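PDB 4KRD: PHO85 cyclin-10 from Saccharomyces cerevisiae, which partners the cyclin-dependent kinase PHO85, giving a holoenzyme that phosphorylates and restrains glycogen synthase GSY2 and so limits glycogen accumulation. Local coordinates for residues V27-P32 and K191-K196; L49-S54 and L128-V133; K89-K94 and S159-I164. One frame throughout, in Å; residues are numbered along the deposited sequence.

Contact 1 (V27-P32 and K191-K196); sequences VDVEVP and KLAASK
No aromatic or other planar side-chain group carries this contact; its one ring, the puckered Pro32, meets the helix with its CG-CD edge. Pro32 CG approaches the backbone at Ala193, 3.8 Å from CA of Ala193, and also lies beside the carbonyl oxygen of Leu192. Pro32 CD rests against Leu192, 4.0 Å from CB of that residue, and the two side chains cross at about a right angle. The Leu192 carbonyl oxygen accepts from one turn of the helix further on: Ser195 OG donates to Leu192 O over 2.8 Å, in the plane of the carbonyl.

Apolar neighbours extend the contact along the loop. Val29 has CG1 in the crowded position between its own N and carbonyl carbon (chi1 75°), and this sets both methyls against one small methyl: CG1 lies 3.9 Å and CG2 4.1 Å from CB of Ala193. Val31 and Leu192 run side by side in the same direction, with CG1 of Val31 3.8 Å from CD1 of Leu192.

Lys191 NZ forms a salt bridge with an acidic side chain of another protein chain, probably the partner kinase, on which Val31 and Leu192 also pack. Residues 27-32 drape the loop that leads into helix 36-54 over helix 189-203 of the cyclin fold. Leu192 and Ser195 pack on helix 99-113, and Lys196 forms a salt bridge with Glu38 of helix 36-54.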
ATOM      1  N   VAL B  27       1.870  -0.467 -21.236  1.00 54.67           N
ATOM      2  CA  VAL B  27       1.388  -0.902 -19.931  1.00 57.35           C
ATOM      3  C   VAL B  27       2.155  -2.125 -19.434  1.00 55.63           C
ATOM      4  O   VAL B  27       2.202  -2.395 -18.234  1.00 56.18           O
ATOM      5  CB  VAL B  27      -0.123  -1.199 -19.956  1.00 62.50           C
ATOM      6  CG1 VAL B  27      -0.400  -2.442 -20.795  1.00 64.67           C
ATOM      7  CG2 VAL B  27      -0.660  -1.365 -18.542  1.00 62.08           C
ATOM      8  N   ASP B  28       2.770  -2.852 -20.359  1.00 67.85           N
ATOM      9  CA  ASP B  28       3.541  -4.038 -19.999  1.00 72.15           C
ATOM     10  C   ASP B  28       5.052  -3.799 -20.022  1.00 68.90           C
ATOM     11  O   ASP B  28       5.833  -4.751 -20.109  1.00 72.20           O
ATOM     12  CB  ASP B  28       3.175  -5.212 -20.913  1.00 71.26           C
ATOM     13  N   VAL B  29       5.465  -2.536 -19.935  1.00 56.84           N
ATOM     14  CA  VAL B  29       6.891  -2.201 -19.936  1.00 57.96           C
ATOM     15  C   VAL B  29       7.626  -2.950 -18.819  1.00 62.94           C
ATOM     16  O   VAL B  29       7.046  -3.265 -17.777  1.00 58.93           O
ATOM     17  CB  VAL B  29       7.128  -0.667 -19.822  1.00 56.92           C
ATOM     18  CG1 VAL B  29       6.862  -0.184 -18.407  1.00 51.42           C
ATOM     19  CG2 VAL B  29       8.540  -0.300 -20.264  1.00 55.26           C
ATOM     20  N   GLU B  30       8.901  -3.249 -19.040  1.00 77.59           N
ATOM     21  CA  GLU B  30       9.660  -4.032 -18.071  1.00 78.50           C
ATOM     22  C   GLU B  30      10.487  -3.138 -17.154  1.00 76.65           C
ATOM     23  O   GLU B  30      10.975  -2.084 -17.574  1.00 72.84           O
ATOM     24  CB  GLU B  30      10.561  -5.048 -18.782  1.00 80.59           C
ATOM     25  N   VAL B  31      10.630  -3.557 -15.898  1.00 84.19           N
ATOM     26  CA  VAL B  31      11.482  -2.838 -14.958  1.00 83.12           C
ATOM     27  C   VAL B  31      12.840  -2.632 -15.610  1.00 88.61           C
ATOM     28  O   VAL B  31      13.459  -3.589 -16.089  1.00 85.55           O
ATOM     29  CB  VAL B  31      11.676  -3.600 -13.625  1.00 83.62           C
ATOM     30  CG1 VAL B  31      12.537  -2.784 -12.662  1.00 77.63           C
ATOM     31  CG2 VAL B  31      10.332  -3.934 -12.991  1.00 83.06           C
ATOM     32  N   PRO B  32      13.304  -1.376 -15.644  1.00 70.05           N
ATOM     33  CA  PRO B  32      14.575  -1.041 -16.289  1.00 73.79           C
ATOM     34  C   PRO B  32      15.740  -1.780 -15.638  1.00 71.11           C
ATOM     35  O   PRO B  32      15.852  -1.785 -14.413  1.00 70.32           O
ATOM     36  CB  PRO B  32      14.702   0.467 -16.041  1.00 71.26           C
ATOM     37  CG  PRO B  32      13.309   0.937 -15.762  1.00 61.22           C
ATOM     38  CD  PRO B  32      12.658  -0.199 -15.044  1.00 61.16           C
ATOM     39  N   LYS B 191       6.039   3.531 -13.670  1.00 36.41           N
ATOM     40  CA  LYS B 191       6.605   4.723 -13.041  1.00 37.84           C
ATOM     41  C   LYS B 191       8.125   4.598 -12.953  1.00 39.98           C
ATOM     42  O   LYS B 191       8.844   5.568 -13.218  1.00 38.97           O
ATOM     43  CB  LYS B 191       5.932   5.029 -11.696  1.00 38.10           C
ATOM     44  CG  LYS B 191       4.443   5.374 -11.886  1.00 35.19           C
ATOM     45  CD  LYS B 191       3.856   6.055 -10.683  1.00 43.01           C
ATOM     46  CE  LYS B 191       2.430   6.491 -10.957  1.00 35.29           C
ATOM     47  NZ  LYS B 191       1.472   5.364 -10.985  1.00 33.38           N
ATOM     48  N   LEU B 192       8.607   3.391 -12.647  1.00 29.93           N
ATOM     49  CA  LEU B 192      10.036   3.110 -12.654  1.00 32.92           C
ATOM     50  C   LEU B 192      10.609   3.434 -14.029  1.00 38.20           C
ATOM     51  O   LEU B 192      11.658   4.085 -14.148  1.00 38.74           O
ATOM     52  CB  LEU B 192      10.321   1.641 -12.306  1.00 37.25           C
ATOM     53  CG  LEU B 192      10.040   1.183 -10.872  1.00 40.31           C
ATOM     54  CD1 LEU B 192      10.699  -0.158 -10.584  1.00 42.65           C
ATOM     55  CD2 LEU B 192      10.519   2.215  -9.889  1.00 32.29           C
ATOM     56  N   ALA B 193       9.905   2.994 -15.065  1.00 36.13           N
ATOM     57  CA  ALA B 193      10.335   3.242 -16.436  1.00 39.99           C
ATOM     58  C   ALA B 193      10.309   4.728 -16.763  1.00 40.25           C
ATOM     59  O   ALA B 193      11.274   5.257 -17.308  1.00 41.42           O
ATOM     60  CB  ALA B 193       9.467   2.478 -17.416  1.00 40.14           C
ATOM     61  N   ALA B 194       9.197   5.385 -16.435  1.00 34.01           N
ATOM     62  CA  ALA B 194       9.011   6.804 -16.732  1.00 39.37           C
ATOM     63  C   ALA B 194      10.153   7.676 -16.226  1.00 37.36           C
ATOM     64  O   ALA B 194      10.486   8.680 -16.860  1.00 38.91           O
ATOM     65  CB  ALA B 194       7.674   7.303 -16.185  1.00 32.51           C
ATOM     66  N   SER B 195      10.759   7.306 -15.097  1.00 34.36           N
ATOM     67  CA  SER B 195      11.833   8.124 -14.542  1.00 37.75           C
ATOM     68  C   SER B 195      12.953   8.336 -15.563  1.00 41.73           C
ATOM     69  O   SER B 195      13.495   9.437 -15.676  1.00 38.12           O
ATOM     70  CB  SER B 195      12.391   7.540 -13.234  1.00 36.92           C
ATOM     71  OG  SER B 195      13.127   6.356 -13.461  1.00 38.01           O
ATOM     72  N   LYS B 196      13.285   7.283 -16.302  1.00 41.72           N
ATOM     73  CA  LYS B 196      14.313   7.379 -17.336  1.00 46.25           C
ATOM     74  C   LYS B 196      13.774   7.934 -18.661  1.00 43.72           C
ATOM     75  O   LYS B 196      14.450   8.705 -19.341  1.00 47.90           O
ATOM     76  CB  LYS B 196      14.997   6.025 -17.563  1.00 48.03           C
ATOM     77  CG  LYS B 196      16.155   6.111 -18.558  1.00 56.83           C
ATOM     78  CD  LYS B 196      16.825   4.756 -18.792  1.00 62.04           C
ATOM     79  CE  LYS B 196      18.012   4.903 -19.748  1.00 60.00           C
ATOM     80  NZ  LYS B 196      18.777   3.637 -19.918  1.00 66.47           N
TER

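Contact 2 (L49-S54 and L128-V133); sequences LLLKLS and LQEKEV
Leu51 and Leu128 cross obliquely, and the rest of the contact is arranged about them. CG of Leu51 stands anti to its carbonyl carbon (chi1 -77°), which carries the isobutyl end toward residues 128-133. There CD2 of Leu51 lies 3.8 Å from CG of Leu128 and settles on the following backbone, 3.6 Å from C of Gln129. The other methyl, CD1, turns to Glu130, whose side chain crosses that of Leu51 at about a right angle; the glutamate chain bends at chi2 and brings OE1 to 3.3 Å from CD1 of Leu51. CG2 of Val133 meets the same methyl from the next turn of the helix.

Leu128 takes a different first torsion, with CG anti to its backbone N (chi1 180°), so that its CD2 comes down on Leu50, 3.8 Å from CB of that residue. In the cyclin fold this is where the C-terminal part of helix 36-54 meets the loop leading into helix 130-148 and that helix's first residues, and Phe113 of helix 99-113 touches both Leu50 and Leu128.

Ser54 adds the polar grip. Ser54 OG gives a hydrogen bond to Leu50 O at 2.7 Å, from above the carbonyl plane, and accepts one from Leu128 N at 2.8 Å, nearly straight at 166°. Leu50 O also receives Ser54 N, so it is held twice. Within residues 128-133, Gln129 N donates to Glu132 OE1 at 3.0 Å, meeting it from above the carboxylate plane, and Tyr71 OH is hydrogen-bonded to the same oxygen.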
ATOM      1  N   LEU B  49      18.221  19.427 -15.159  1.00 42.20           N
ATOM      2  CA  LEU B  49      17.355  19.884 -16.253  1.00 38.36           C
ATOM      3  C   LEU B  49      16.144  20.673 -15.766  1.00 41.05           C
ATOM      4  O   LEU B  49      15.746  21.661 -16.381  1.00 37.82           O
ATOM      5  CB  LEU B  49      16.946  18.726 -17.160  1.00 38.74           C
ATOM      6  CG  LEU B  49      18.120  18.107 -17.916  1.00 44.18           C
ATOM      7  CD1 LEU B  49      17.712  16.855 -18.658  1.00 44.04           C
ATOM      8  CD2 LEU B  49      18.742  19.133 -18.878  1.00 52.45           C
ATOM      9  N   LEU B  50      15.566  20.262 -14.641  1.00 37.39           N
ATOM     10  CA  LEU B  50      14.486  21.040 -14.062  1.00 37.01           C
ATOM     11  C   LEU B  50      14.977  22.444 -13.700  1.00 33.18           C
ATOM     12  O   LEU B  50      14.267  23.431 -13.884  1.00 38.06           O
ATOM     13  CB  LEU B  50      13.915  20.325 -12.831  1.00 32.46           C
ATOM     14  CG  LEU B  50      13.149  19.068 -13.222  1.00 31.17           C
ATOM     15  CD1 LEU B  50      12.782  18.241 -11.974  1.00 31.11           C
ATOM     16  CD2 LEU B  50      11.917  19.491 -14.009  1.00 30.97           C
ATOM     17  N   LEU B  51      16.179  22.517 -13.150  1.00 36.48           N
ATOM     18  CA  LEU B  51      16.788  23.803 -12.823  1.00 38.45           C
ATOM     19  C   LEU B  51      16.914  24.653 -14.090  1.00 40.32           C
ATOM     20  O   LEU B  51      16.541  25.819 -14.097  1.00 43.15           O
ATOM     21  CB  LEU B  51      18.159  23.599 -12.179  1.00 42.95           C
ATOM     22  CG  LEU B  51      18.160  23.171 -10.711  1.00 42.65           C
ATOM     23  CD1 LEU B  51      19.544  22.708 -10.276  1.00 47.75           C
ATOM     24  CD2 LEU B  51      17.663  24.309  -9.824  1.00 40.38           C
ATOM     25  N   LYS B  52      17.414  24.049 -15.162  1.00 40.42           N
ATOM     26  CA  LYS B  52      17.507  24.732 -16.452  1.00 48.11           C
ATOM     27  C   LYS B  52      16.155  25.265 -16.932  1.00 53.02           C
ATOM     28  O   LYS B  52      16.021  26.446 -17.252  1.00 52.78           O
ATOM     29  CB  LYS B  52      18.101  23.807 -17.513  1.00 48.25           C
ATOM     30  CG  LYS B  52      19.600  23.627 -17.415  1.00 55.16           C
ATOM     31  CD  LYS B  52      20.180  23.109 -18.730  1.00 66.82           C
ATOM     32  CE  LYS B  52      21.697  22.955 -18.653  1.00 69.28           C
ATOM     33  NZ  LYS B  52      22.111  21.939 -17.635  1.00 67.08           N
ATOM     34  N   LEU B  53      15.155  24.389 -16.985  1.00 46.11           N
ATOM     35  CA  LEU B  53      13.817  24.773 -17.414  1.00 43.61           C
ATOM     36  C   LEU B  53      13.222  25.887 -16.563  1.00 49.06           C
ATOM     37  O   LEU B  53      12.454  26.705 -17.063  1.00 49.52           O
ATOM     38  CB  LEU B  53      12.881  23.565 -17.349  1.00 47.17           C
ATOM     39  CG  LEU B  53      12.664  22.732 -18.605  1.00 53.61           C
ATOM     40  CD1 LEU B  53      13.986  22.268 -19.195  1.00 52.49           C
ATOM     41  CD2 LEU B  53      11.768  21.546 -18.252  1.00 50.85           C
ATOM     42  N   SER B  54      13.560  25.905 -15.276  1.00 42.24           N
ATOM     43  CA  SER B  54      12.923  26.830 -14.348  1.00 42.51           C
ATOM     44  C   SER B  54      13.375  28.281 -14.569  1.00 46.69           C
ATOM     45  O   SER B  54      12.707  29.218 -14.135  1.00 47.32           O
ATOM     46  CB  SER B  54      13.183  26.407 -12.898  1.00 38.62           C
ATOM     47  OG  SER B  54      12.616  25.121 -12.643  1.00 46.04           O
ATOM     48  N   LEU B 128      11.832  25.266  -9.919  1.00 36.55           N
ATOM     49  CA  LEU B 128      12.816  24.738  -8.975  1.00 39.21           C
ATOM     50  C   LEU B 128      13.997  25.710  -8.864  1.00 44.31           C
ATOM     51  O   LEU B 128      14.533  26.124  -9.885  1.00 43.41           O
ATOM     52  CB  LEU B 128      13.344  23.404  -9.487  1.00 32.25           C
ATOM     53  CG  LEU B 128      14.395  22.676  -8.639  1.00 36.44           C
ATOM     54  CD1 LEU B 128      13.909  22.440  -7.205  1.00 35.16           C
ATOM     55  CD2 LEU B 128      14.764  21.361  -9.314  1.00 33.22           C
ATOM     56  N   GLN B 129      14.409  26.044  -7.641  1.00 46.04           N
ATOM     57  CA  GLN B 129      15.608  26.864  -7.405  1.00 48.02           C
ATOM     58  C   GLN B 129      16.720  26.015  -6.805  1.00 50.49           C
ATOM     59  O   GLN B 129      16.446  24.983  -6.177  1.00 39.92           O
ATOM     60  CB  GLN B 129      15.325  27.994  -6.415  1.00 49.64           C
ATOM     61  CG  GLN B 129      14.130  28.863  -6.716  1.00 55.47           C
ATOM     62  CD  GLN B 129      13.912  29.894  -5.617  1.00 64.62           C
ATOM     63  OE1 GLN B 129      13.155  29.663  -4.671  1.00 61.72           O
ATOM     64  NE2 GLN B 129      14.601  31.029  -5.723  1.00 61.59           N
ATOM     65  N   GLU B 130      17.969  26.465  -6.961  1.00 41.62           N
ATOM     66  CA  GLU B 130      19.114  25.713  -6.456  1.00 40.40           C
ATOM     67  C   GLU B 130      19.078  25.599  -4.942  1.00 40.80           C
ATOM     68  O   GLU B 130      19.526  24.599  -4.375  1.00 39.21           O
ATOM     69  CB  GLU B 130      20.448  26.337  -6.895  1.00 51.89           C
ATOM     70  CG  GLU B 130      21.671  25.482  -6.527  1.00 54.17           C
ATOM     71  CD  GLU B 130      21.753  24.163  -7.317  1.00 61.76           C
ATOM     72  OE1 GLU B 130      21.928  24.216  -8.556  1.00 65.59           O
ATOM     73  OE2 GLU B 130      21.652  23.073  -6.702  1.00 64.99           O
ATOM     74  N   LYS B 131      18.547  26.621  -4.283  1.00 35.66           N
ATOM     75  CA  LYS B 131      18.459  26.592  -2.827  1.00 43.20           C
ATOM     76  C   LYS B 131      17.421  25.583  -2.297  1.00 39.09           C
ATOM     77  O   LYS B 131      17.329  25.359  -1.086  1.00 39.52           O
ATOM     78  CB  LYS B 131      18.191  27.987  -2.266  1.00 43.94           C
ATOM     79  CG  LYS B 131      19.329  28.968  -2.522  1.00 50.43           C
ATOM     80  CD  LYS B 131      19.388  30.041  -1.451  1.00 54.94           C
ATOM     81  CE  LYS B 131      20.694  30.821  -1.522  1.00 55.96           C
ATOM     82  NZ  LYS B 131      20.889  31.648  -0.300  1.00 67.36           N
ATOM     83  N   GLU B 132      16.658  24.982  -3.203  1.00 40.20           N
ATOM     84  CA  GLU B 132      15.632  23.993  -2.816  1.00 36.19           C
ATOM     85  C   GLU B 132      16.107  22.566  -3.037  1.00 36.19           C
ATOM     86  O   GLU B 132      15.488  21.612  -2.538  1.00 33.26           O
ATOM     87  CB  GLU B 132      14.328  24.261  -3.576  1.00 33.10           C
ATOM     88  CG  GLU B 132      13.651  25.565  -3.124  1.00 37.32           C
ATOM     89  CD  GLU B 132      12.720  26.187  -4.160  1.00 42.74           C
ATOM     90  OE1 GLU B 132      12.603  25.653  -5.284  1.00 38.45           O
ATOM     91  OE2 GLU B 132      12.103  27.229  -3.842  1.00 45.11           O
ATOM     92  N   VAL B 133      17.223  22.412  -3.750  1.00 35.08           N
ATOM     93  CA  VAL B 133      17.668  21.088  -4.188  1.00 35.45           C
ATOM     94  C   VAL B 133      18.103  20.134  -3.068  1.00 39.57           C
ATOM     95  O   VAL B 133      17.723  18.955  -3.062  1.00 39.93           O
ATOM     96  CB  VAL B 133      18.783  21.172  -5.246  1.00 37.44           C
ATOM     97  CG1 VAL B 133      19.416  19.799  -5.454  1.00 36.17           C
ATOM     98  CG2 VAL B 133      18.226  21.742  -6.555  1.00 38.84           C
TER

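Contact 3 (K89-K94 and S159-I164); sequences KRIQDK and SKVCGI
Arg90 carries the polar side of this contact. CG lies anti to its backbone N and the chain is extended as far as NE, which takes the guanidinium to the last turn of helix 155-162. Arg90 NE donates to Val161 O at 2.8 Å through a bent bond (142°), in the carbonyl plane but tilted from the guanidinium plane. NH2 of Arg90 donates to Lys160 O at 3.3 Å, in the guanidinium plane but above the Lys160 carbonyl plane, and adds a weak bond to Val161 O. A positive charge beside carbonyls at a helix's C-terminal end is likely to be favoured there. An alanine here would remove the donors and would probably leave these two carbonyls less well satisfied and the two helix segments less firmly joined.

Alongside these bonds, the Val161 side chain fits against Lys94 and Ile91 of helix 84-95, with CG2 of Val161 3.7 Å from CB of Lys94. The Lys94 carbonyl accepts from Tyr157 OH.

The helix itself finishes in a Schellman motif: Gly163, at positive phi, is its C-prime residue, Ile164 N bonds Ser159 O at 3.1 Å, and Lys160 O also accepts weakly from Gly163 N.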
ATOM      1  N   LYS B  89      26.314  10.630  -3.060  1.00 47.95           N
ATOM      2  CA  LYS B  89      27.330   9.613  -2.773  1.00 45.96           C
ATOM      3  C   LYS B  89      27.329   9.274  -1.295  1.00 42.16           C
ATOM      4  O   LYS B  89      27.375   8.099  -0.916  1.00 48.74           O
ATOM      5  CB  LYS B  89      28.735  10.102  -3.154  1.00 51.52           C
ATOM      6  CG  LYS B  89      28.974  10.309  -4.637  1.00 60.51           C
ATOM      7  CD  LYS B  89      30.213  11.178  -4.892  1.00 66.87           C
ATOM      8  CE  LYS B  89      30.404  11.466  -6.383  1.00 67.82           C
ATOM      9  NZ  LYS B  89      31.302  12.632  -6.619  1.00 68.07           N
ATOM     10  N   ARG B  90      27.305  10.308  -0.457  1.00 46.12           N
ATOM     11  CA  ARG B  90      27.281  10.100   0.987  1.00 51.59           C
ATOM     12  C   ARG B  90      26.064   9.278   1.430  1.00 50.58           C
ATOM     13  O   ARG B  90      26.190   8.369   2.244  1.00 50.15           O
ATOM     14  CB  ARG B  90      27.349  11.433   1.742  1.00 50.47           C
ATOM     15  CG  ARG B  90      27.060  11.304   3.234  1.00 55.15           C
ATOM     16  CD  ARG B  90      27.294  12.598   3.998  1.00 57.63           C
ATOM     17  NE  ARG B  90      26.777  12.501   5.362  1.00 59.54           N
ATOM     18  CZ  ARG B  90      27.420  11.925   6.375  1.00 69.61           C
ATOM     19  NH1 ARG B  90      28.625  11.395   6.188  1.00 68.15           N
ATOM     20  NH2 ARG B  90      26.859  11.877   7.577  1.00 59.69           N
ATOM     21  N   ILE B  91      24.891   9.601   0.886  1.00 43.92           N
ATOM     22  CA  ILE B  91      23.663   8.883   1.224  1.00 41.95           C
ATOM     23  C   ILE B  91      23.772   7.406   0.836  1.00 43.12           C
ATOM     24  O   ILE B  91      23.466   6.516   1.634  1.00 45.91           O
ATOM     25  CB  ILE B  91      22.414   9.550   0.565  1.00 37.42           C
ATOM     26  CG1 ILE B  91      22.223  10.971   1.103  1.00 37.80           C
ATOM     27  CG2 ILE B  91      21.148   8.742   0.828  1.00 37.88           C
ATOM     28  CD1 ILE B  91      21.066  11.761   0.452  1.00 33.61           C
ATOM     29  N   GLN B  92      24.227   7.140  -0.381  1.00 46.65           N
ATOM     30  CA  GLN B  92      24.327   5.762  -0.849  1.00 45.51           C
ATOM     31  C   GLN B  92      25.425   4.973  -0.133  1.00 46.04           C
ATOM     32  O   GLN B  92      25.273   3.778   0.113  1.00 52.29           O
ATOM     33  CB  GLN B  92      24.530   5.719  -2.365  1.00 40.41           C
ATOM     34  CG  GLN B  92      24.652   4.315  -2.942  1.00 48.26           C
ATOM     35  CD  GLN B  92      23.421   3.448  -2.680  1.00 47.90           C
ATOM     36  OE1 GLN B  92      23.454   2.226  -2.849  1.00 49.00           O
ATOM     37  NE2 GLN B  92      22.336   4.077  -2.258  1.00 41.41           N
ATOM     38  N   ASP B  93      26.527   5.642   0.194  1.00 54.11           N
ATOM     39  CA  ASP B  93      27.621   5.015   0.936  1.00 53.95           C
ATOM     40  C   ASP B  93      27.145   4.559   2.309  1.00 52.87           C
ATOM     41  O   ASP B  93      27.530   3.489   2.797  1.00 55.83           O
ATOM     42  CB  ASP B  93      28.791   5.991   1.103  1.00 57.08           C
ATOM     43  CG  ASP B  93      29.635   6.114  -0.153  1.00 63.31           C
ATOM     44  OD1 ASP B  93      29.566   5.204  -1.011  1.00 63.75           O
ATOM     45  OD2 ASP B  93      30.370   7.120  -0.276  1.00 62.97           O
ATOM     46  N   LYS B  94      26.297   5.380   2.923  1.00 43.80           N
ATOM     47  CA  LYS B  94      25.786   5.132   4.264  1.00 46.71           C
ATOM     48  C   LYS B  94      24.558   4.214   4.290  1.00 46.31           C
ATOM     49  O   LYS B  94      24.331   3.494   5.267  1.00 50.76           O
ATOM     50  CB  LYS B  94      25.433   6.464   4.930  1.00 44.96           C
ATOM     51  CG  LYS B  94      26.595   7.426   5.085  1.00 54.39           C
ATOM     52  CD  LYS B  94      27.518   7.017   6.229  1.00 62.64           C
ATOM     53  CE  LYS B  94      28.492   8.140   6.584  1.00 70.19           C
ATOM     54  NZ  LYS B  94      29.381   7.786   7.730  1.00 73.93           N
ATOM     55  N   SER B 159      18.435  10.880   9.529  1.00 42.20           N
ATOM     56  CA  SER B 159      18.724  12.271   9.873  1.00 43.17           C
ATOM     57  C   SER B 159      20.231  12.556   9.921  1.00 46.40           C
ATOM     58  O   SER B 159      20.715  13.497   9.294  1.00 43.88           O
ATOM     59  CB  SER B 159      18.107  12.614  11.230  1.00 46.01           C
ATOM     60  OG  SER B 159      16.699  12.501  11.188  1.00 50.42           O
ATOM     61  N   LYS B 160      20.968  11.733  10.661  1.00 52.84           N
ATOM     62  CA  LYS B 160      22.412  11.918  10.805  1.00 50.63           C
ATOM     63  C   LYS B 160      23.130  11.787   9.474  1.00 51.73           C
ATOM     64  O   LYS B 160      24.081  12.516   9.201  1.00 57.76           O
ATOM     65  CB  LYS B 160      22.995  10.910  11.794  1.00 53.44           C
ATOM     66  CG  LYS B 160      22.456  11.036  13.206  1.00 56.87           C
ATOM     67  CD  LYS B 160      23.018   9.926  14.094  1.00 62.93           C
ATOM     68  CE  LYS B 160      22.414   9.958  15.492  1.00 57.12           C
ATOM     69  NZ  LYS B 160      22.918   8.817  16.312  1.00 65.14           N
ATOM     70  N   VAL B 161      22.692  10.844   8.650  1.00 46.67           N
ATOM     71  CA  VAL B 161      23.278  10.695   7.325  1.00 47.26           C
ATOM     72  C   VAL B 161      23.122  11.981   6.510  1.00 55.66           C
ATOM     73  O   VAL B 161      24.062  12.411   5.831  1.00 56.96           O
ATOM     74  CB  VAL B 161      22.661   9.510   6.563  1.00 52.42           C
ATOM     75  CG1 VAL B 161      23.047   9.565   5.088  1.00 51.54           C
ATOM     76  CG2 VAL B 161      23.100   8.200   7.187  1.00 50.29           C
ATOM     77  N   CYS B 162      21.947  12.606   6.606  1.00 46.58           N
ATOM     78  CA  CYS B 162      21.627  13.804   5.830  1.00 43.35           C
ATOM     79  C   CYS B 162      22.046  15.082   6.543  1.00 48.72           C
ATOM     80  O   CYS B 162      21.904  16.186   6.003  1.00 48.02           O
ATOM     81  CB  CYS B 162      20.126  13.861   5.529  1.00 41.16           C
ATOM     82  SG  CYS B 162      19.532  12.514   4.486  1.00 41.16           S
ATOM     83  N   GLY B 163      22.550  14.926   7.764  1.00 47.61           N
ATOM     84  CA  GLY B 163      23.058  16.044   8.528  1.00 49.87           C
ATOM     85  C   GLY B 163      21.995  17.048   8.922  1.00 52.02           C
ATOM     86  O   GLY B 163      22.254  18.248   8.942  1.00 47.96           O
ATOM     87  N   ILE B 164      20.796  16.562   9.230  1.00 45.54           N
ATOM     88  CA  ILE B 164      19.726  17.447   9.661  1.00 39.78           C
ATOM     89  C   ILE B 164      19.131  16.930  10.953  1.00 37.42           C
ATOM     90  O   ILE B 164      19.451  15.830  11.386  1.00 44.23           O
ATOM     91  CB  ILE B 164      18.606  17.569   8.600  1.00 41.50           C
ATOM     92  CG1 ILE B 164      17.919  16.219   8.385  1.00 38.06           C
ATOM     93  CG2 ILE B 164      19.155  18.106   7.291  1.00 38.15           C
ATOM     94  CD1 ILE B 164      16.785  16.285   7.395  1.00 39.37           C
TER

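How the contacts relate
The three contacts are spread widely over this cyclin-domain fragment of PCL10 and none touches another. Contacts 1 and 2 have centres 24 Å apart and nearest atoms about 9 Å apart, but share elements: helix 36-54, which follows the loop of contact 1, carries one side of contact 2, and helix 189-203 carries one side of contact 1 while its Leu199 and Leu202 pack on Leu49 beside contact 2. Helix 99-113 lies against both. Contact 2 and contact 3, 22 Å apart between centres, are linked by helix 130-148, whose Ile137 and Ile138 back contact 3. Contacts 1 and 3 are farthest apart, at 27 Å between centres. Contact 1 alone reaches another protein chain, consistent with a role in kinase binding.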